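Local coordinates for protein Rubredoxin\:oxygen oxidoreductase (PDB 1E5D) that catalyses the four-electron reduction of dioxygen to two water molecules, using a diiron centre in a lactamase-fold domain and FMN in a flavodoxin domain, at residues A[255-260]-A[284-289]; A[278-283]-A[391-396]. All coordinates share one frame; numbering follows the deposited sequence.

Contact 1 of 2, residues A[255-260]-A[284-289]; sequences VVIFYD and VKLMWC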
loop_
_atom_site.group_PDB
_atom_site.type_symbol
_atom_site.label_atom_id
_atom_site.label_comp_id
_atom_site.label_asym_id
_atom_site.label_seq_id
_atom_site.Cartn_x
_atom_site.Cartn_y
_atom_site.Cartn_z
ATOM N N VAL A 255 7.402 -19.835 9.612
ATOM C CA VAL A 255 6.631 -19.573 8.402
ATOM C C VAL A 255 5.845 -18.283 8.614
ATOM O O VAL A 255 5.141 -18.105 9.603
ATOM C CB VAL A 255 5.708 -20.748 8.048
ATOM C CG1 VAL A 255 4.902 -20.468 6.789
ATOM C CG2 VAL A 255 6.501 -22.034 7.856
ATOM N N VAL A 256 5.990 -17.356 7.683
ATOM C CA VAL A 256 5.273 -16.107 7.623
ATOM C C VAL A 256 4.247 -16.206 6.494
ATOM O O VAL A 256 4.588 -16.372 5.323
ATOM C CB VAL A 256 6.180 -14.901 7.329
ATOM C CG1 VAL A 256 5.323 -13.684 6.975
ATOM C CG2 VAL A 256 7.096 -14.599 8.497
ATOM N N ILE A 257 2.986 -16.110 6.866
ATOM C CA ILE A 257 1.898 -16.067 5.905
ATOM C C ILE A 257 1.340 -14.651 5.836
ATOM O O ILE A 257 0.898 -14.083 6.839
ATOM C CB ILE A 257 0.777 -17.040 6.296
ATOM C CG1 ILE A 257 1.210 -18.503 6.375
ATOM C CG2 ILE A 257 -0.411 -16.867 5.364
ATOM C CD1 ILE A 257 0.284 -19.368 7.210
ATOM N N PHE A 258 1.352 -14.025 4.663
ATOM C CA PHE A 258 0.729 -12.697 4.599
ATOM C C PHE A 258 -0.227 -12.704 3.413
ATOM O O PHE A 258 -0.003 -13.316 2.379
ATOM C CB PHE A 258 1.753 -11.591 4.551
ATOM C CG PHE A 258 2.498 -11.261 3.286
ATOM C CD1 PHE A 258 1.946 -10.414 2.338
ATOM C CD2 PHE A 258 3.754 -11.769 3.026
ATOM C CE1 PHE A 258 2.608 -10.067 1.179
ATOM C CE2 PHE A 258 4.429 -11.431 1.864
ATOM C CZ PHE A 258 3.863 -10.578 0.927
ATOM N N TYR A 259 -1.337 -12.017 3.620
ATOM C CA TYR A 259 -2.456 -12.035 2.705
ATOM C C TYR A 259 -3.222 -10.726 2.861
ATOM O O TYR A 259 -3.028 -10.001 3.834
ATOM C CB TYR A 259 -3.385 -13.233 3.017
ATOM C CG TYR A 259 -4.266 -12.897 4.210
ATOM C CD1 TYR A 259 -3.718 -12.880 5.489
ATOM C CD2 TYR A 259 -5.620 -12.594 4.079
ATOM C CE1 TYR A 259 -4.493 -12.577 6.599
ATOM C CE2 TYR A 259 -6.396 -12.280 5.177
ATOM C CZ TYR A 259 -5.827 -12.273 6.441
ATOM O OH TYR A 259 -6.623 -11.965 7.519
ATOM N N ASP A 260 -4.127 -10.505 1.926
ATOM C CA ASP A 260 -5.219 -9.559 2.068
ATOM C C ASP A 260 -6.457 -10.232 1.485
ATOM O O ASP A 260 -6.363 -11.279 0.839
ATOM C CB ASP A 260 -4.922 -8.226 1.409
ATOM C CG ASP A 260 -5.778 -7.107 1.970
ATOM O OD1 ASP A 260 -6.650 -7.397 2.819
ATOM O OD2 ASP A 260 -5.595 -5.949 1.561
ATOM N N VAL A 284 4.399 -20.093 13.290
ATOM C CA VAL A 284 3.730 -19.351 12.226
ATOM C C VAL A 284 3.483 -17.900 12.601
ATOM O O VAL A 284 3.045 -17.553 13.694
ATOM C CB VAL A 284 2.387 -20.016 11.875
ATOM C CG1 VAL A 284 1.657 -19.242 10.790
ATOM C CG2 VAL A 284 2.635 -21.461 11.452
ATOM N N LYS A 285 3.774 -17.026 11.644
ATOM C CA LYS A 285 3.292 -15.658 11.702
ATOM C C LYS A 285 2.265 -15.492 10.570
ATOM O O LYS A 285 2.657 -15.540 9.406
ATOM C CB LYS A 285 4.407 -14.628 11.586
ATOM C CG LYS A 285 5.464 -14.714 12.674
ATOM C CD LYS A 285 4.990 -14.098 13.978
ATOM C CE LYS A 285 5.187 -15.049 15.146
ATOM N NZ LYS A 285 3.983 -15.134 16.023
ATOM N N LEU A 286 1.015 -15.317 10.966
ATOM C CA LEU A 286 -0.105 -15.008 10.096
ATOM C C LEU A 286 -0.377 -13.507 10.085
ATOM O O LEU A 286 -0.916 -12.956 11.045
ATOM C CB LEU A 286 -1.364 -15.764 10.543
ATOM C CG LEU A 286 -2.600 -15.589 9.657
ATOM C CD1 LEU A 286 -2.216 -15.722 8.191
ATOM C CD2 LEU A 286 -3.678 -16.594 10.005
ATOM N N MET A 287 -0.016 -12.811 9.011
ATOM C CA MET A 287 -0.109 -11.357 9.003
ATOM C C MET A 287 -0.996 -10.798 7.897
ATOM O O MET A 287 -0.753 -11.004 6.712
ATOM C CB MET A 287 1.313 -10.770 8.881
ATOM C CG MET A 287 2.276 -11.454 9.847
ATOM S SD MET A 287 3.973 -10.854 9.704
ATOM C CE MET A 287 3.837 -9.349 10.662
ATOM N N TRP A 288 -2.025 -10.068 8.294
ATOM C CA TRP A 288 -2.944 -9.344 7.436
ATOM C C TRP A 288 -2.359 -8.020 6.968
ATOM O O TRP A 288 -1.994 -7.176 7.786
ATOM C CB TRP A 288 -4.234 -9.102 8.220
ATOM C CG TRP A 288 -5.369 -8.531 7.439
ATOM C CD1 TRP A 288 -5.566 -8.661 6.100
ATOM C CD2 TRP A 288 -6.461 -7.748 7.929
ATOM N NE1 TRP A 288 -6.713 -8.003 5.727
ATOM C CE2 TRP A 288 -7.282 -7.438 6.830
ATOM C CE3 TRP A 288 -6.837 -7.274 9.189
ATOM C CZ2 TRP A 288 -8.451 -6.679 6.938
ATOM C CZ3 TRP A 288 -7.994 -6.523 9.299
ATOM C CH2 TRP A 288 -8.794 -6.228 8.183
ATOM N N CYS A 289 -2.253 -7.797 5.665
ATOM C CA CYS A 289 -1.694 -6.547 5.167
ATOM C C CYS A 289 -2.480 -5.319 5.595
ATOM O O CYS A 289 -1.968 -4.202 5.597
ATOM C CB CYS A 289 -1.635 -6.545 3.629
ATOM S SG CYS A 289 -0.412 -7.692 2.976
#
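Tyr259 and Trp288 meet at the C-terminal ends of two neighbouring parallel strands. The Tyr259 ring and the five-membered ring of Trp288 lie nearly parallel, 19° apart, but are displaced from each other so that they barely overlap: Tyr259 CZ sits 3.6 Å from Trp288 CD1, and the phenol oxygen lies over one face of the indole. Beyond the pair, Trp288 NE1 donates to Asp260 OD1 at 3.0 Å; the N-H reaches this oxygen from above the carboxylate plane, and the bond is bent, with 145° at the hydrogen. The same OD1 forms a salt bridge with Lys290, so one carboxylate oxygen serves both partners.

On the face shared with the two rings, Ile257 packs CG2 against Leu286 CD1 at 3.5 Å and CD1 against Val284 CG1. Helix 265-279 lies over this side through Phe277, Leu273 and Glu267. The other face carries Val256, Phe258 and Met287, with helix 294-302 against them. Phe258 CG stands between the backbone N and the carbonyl carbon (chi1 77°), and ring atom CD1 comes 3.7 Å from Cys289 SG, an oblique sulfur-aromatic contact.

A ladder of backbone bonds fixes the register, from Lys285 N to Val255 O (2.7 Å) through Met287 N to Ile257 O, with a weak rung from Tyr259 N to Met287 O. Together with helix 265-279 the strands form a beta-alpha-beta unit, the opening element of the flavodoxin-like fold.

Contact 2 of 2, residues A[278-283]-A[391-396]; sequences RDEGCT and TIARAL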
loop_
_atom_site.group_PDB
_atom_site.type_symbol
_atom_site.label_atom_id
_atom_site.label_comp_id
_atom_site.label_asym_id
_atom_site.label_seq_id
_atom_site.Cartn_x
_atom_site.Cartn_y
_atom_site.Cartn_z
ATOM N N ARG A 278 1.604 -25.261 11.761
ATOM C CA ARG A 278 1.869 -25.530 13.182
ATOM C C ARG A 278 1.956 -27.046 13.374
ATOM O O ARG A 278 2.902 -27.543 13.988
ATOM C CB ARG A 278 0.809 -24.876 14.053
ATOM C CG ARG A 278 0.763 -25.283 15.510
ATOM C CD ARG A 278 -0.601 -25.011 16.133
ATOM N NE ARG A 278 -1.646 -25.775 15.453
ATOM C CZ ARG A 278 -2.369 -26.765 15.953
ATOM N NH1 ARG A 278 -2.197 -27.177 17.203
ATOM N NH2 ARG A 278 -3.287 -27.361 15.197
ATOM N N ASP A 279 0.973 -27.740 12.805
ATOM C CA ASP A 279 0.880 -29.192 12.876
ATOM C C ASP A 279 2.179 -29.860 12.434
ATOM O O ASP A 279 2.585 -30.861 13.018
ATOM C CB ASP A 279 -0.265 -29.712 12.012
ATOM C CG ASP A 279 -1.523 -29.992 12.808
ATOM O OD1 ASP A 279 -1.422 -30.288 14.016
ATOM O OD2 ASP A 279 -2.620 -29.913 12.215
ATOM N N GLU A 280 2.806 -29.279 11.420
ATOM C CA GLU A 280 4.094 -29.740 10.929
ATOM C C GLU A 280 5.242 -29.281 11.815
ATOM O O GLU A 280 6.412 -29.388 11.450
ATOM C CB GLU A 280 4.317 -29.237 9.497
ATOM C CG GLU A 280 3.281 -29.765 8.512
ATOM C CD GLU A 280 3.216 -31.282 8.484
ATOM O OE1 GLU A 280 4.272 -31.904 8.235
ATOM O OE2 GLU A 280 2.119 -31.834 8.715
ATOM N N GLY A 281 4.916 -28.743 12.989
ATOM C CA GLY A 281 5.938 -28.243 13.886
ATOM C C GLY A 281 6.630 -26.973 13.432
ATOM O O GLY A 281 7.796 -26.733 13.743
ATOM N N CYS A 282 5.930 -26.119 12.688
ATOM C CA CYS A 282 6.514 -24.823 12.363
ATOM C C CYS A 282 6.016 -23.748 13.312
ATOM O O CYS A 282 4.958 -23.890 13.919
ATOM C CB CYS A 282 6.162 -24.406 10.938
ATOM S SG CYS A 282 6.732 -25.580 9.693
ATOM N N THR A 283 6.765 -22.660 13.446
ATOM C CA THR A 283 6.245 -21.473 14.108
ATOM C C THR A 283 5.582 -20.629 13.017
ATOM O O THR A 283 6.157 -20.477 11.931
ATOM C CB THR A 283 7.265 -20.562 14.802
ATOM O OG1 THR A 283 8.375 -21.281 15.333
ATOM C CG2 THR A 283 6.567 -19.879 15.981
ATOM N N THR A 391 3.860 -30.079 1.932
ATOM C CA THR A 391 4.955 -30.031 0.968
ATOM C C THR A 391 6.008 -29.003 1.360
ATOM O O THR A 391 7.198 -29.295 1.501
ATOM C CB THR A 391 4.410 -29.696 -0.430
ATOM O OG1 THR A 391 3.462 -30.714 -0.788
ATOM C CG2 THR A 391 5.507 -29.704 -1.482
ATOM N N ILE A 392 5.562 -27.761 1.545
ATOM C CA ILE A 392 6.506 -26.697 1.894
ATOM C C ILE A 392 7.236 -27.019 3.190
ATOM O O ILE A 392 8.467 -26.931 3.278
ATOM C CB ILE A 392 5.782 -25.341 1.984
ATOM C CG1 ILE A 392 5.335 -24.805 0.622
ATOM C CG2 ILE A 392 6.641 -24.325 2.717
ATOM C CD1 ILE A 392 4.181 -23.829 0.668
ATOM N N ALA A 393 6.511 -27.418 4.238
ATOM C CA ALA A 393 7.209 -27.735 5.484
ATOM C C ALA A 393 8.219 -28.858 5.289
ATOM O O ALA A 393 9.288 -28.848 5.897
ATOM C CB ALA A 393 6.227 -28.118 6.570
ATOM N N ARG A 394 7.878 -29.830 4.445
ATOM C CA ARG A 394 8.802 -30.944 4.243
ATOM C C ARG A 394 10.107 -30.376 3.702
ATOM O O ARG A 394 11.199 -30.665 4.172
ATOM C CB ARG A 394 8.246 -31.986 3.283
ATOM C CG ARG A 394 8.195 -33.399 3.834
ATOM C CD ARG A 394 6.820 -34.027 3.675
ATOM N NE ARG A 394 6.106 -34.145 4.943
ATOM C CZ ARG A 394 5.001 -34.857 5.125
ATOM N NH1 ARG A 394 4.470 -35.527 4.110
ATOM N NH2 ARG A 394 4.416 -34.905 6.315
ATOM N N ALA A 395 9.933 -29.528 2.691
ATOM C CA ALA A 395 11.086 -28.890 2.061
ATOM C C ALA A 395 11.860 -28.053 3.069
ATOM O O ALA A 395 13.094 -28.044 3.042
ATOM C CB ALA A 395 10.620 -28.043 0.890
ATOM N N LEU A 396 11.145 -27.357 3.947
ATOM C CA LEU A 396 11.794 -26.556 4.983
ATOM C C LEU A 396 12.719 -27.434 5.830
ATOM O O LEU A 396 13.910 -27.152 5.934
ATOM C CB LEU A 396 10.778 -25.876 5.893
ATOM C CG LEU A 396 11.024 -24.423 6.296
ATOM C CD1 LEU A 396 10.218 -24.101 7.551
ATOM C CD2 LEU A 396 12.500 -24.125 6.500
#
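Apolar contact centres on Ala393, whose methyl group faces the turn that follows helix 265-279. Its CB lies 3.7 Å from Glu280 CB and nearly as close to Glu280 CG, so the aliphatic base of the glutamate rests on the alanine. Cys282 adds its sulfur from farther along the turn, SG being 4.1 Å from Ala393 CB and 4.4 Å from Leu396 CD1. The thiol is placed there by chi1 -59°, with SG anti to the carbonyl carbon.

The turn itself is a Schellman motif: Gly281, with positive phi, is the C-prime residue, Gly281 N bonds to Arg278 O and Cys282 N to Phe277 O. Here the end of helix 265-279 of the flavodoxin domain, and the chain leading into strand 283-288, lie against the C-terminal helix 379-400.

Charged groups meet beside this apolar patch. Glu280 OE1 and Arg394 NH2 form a salt bridge at 3.6 Å, their carboxylate and guanidinium planes turned 68° apart. The other carboxylate oxygen of Glu280, OE2, accepts a weak hydrogen bond from Gln390, while Lys397 NZ donates to the backbone oxygen of Glu280.

In the fold
The two contacts adjoin, their centres about 15 Å apart, and the chain runs through them alternately: strand 254-259 leads to helix 265-279, whose terminal turn belongs to contact 2 and delivers the chain to strand 283-288 of contact 1. A probable hydrogen bond between Val255 N and Thr283 O, 2.7 Å, ties them. Val255 CG2 also packs on Cys282 CB at 3.9 Å and on Leu396 CD1 at 4.3 Å, bringing helix 379-400 to the foot of the sheet. At the other end of the strands, the Tyr259 side chain is about 7 Å from a bound FMN, although both contacts lie away from the annotated sites.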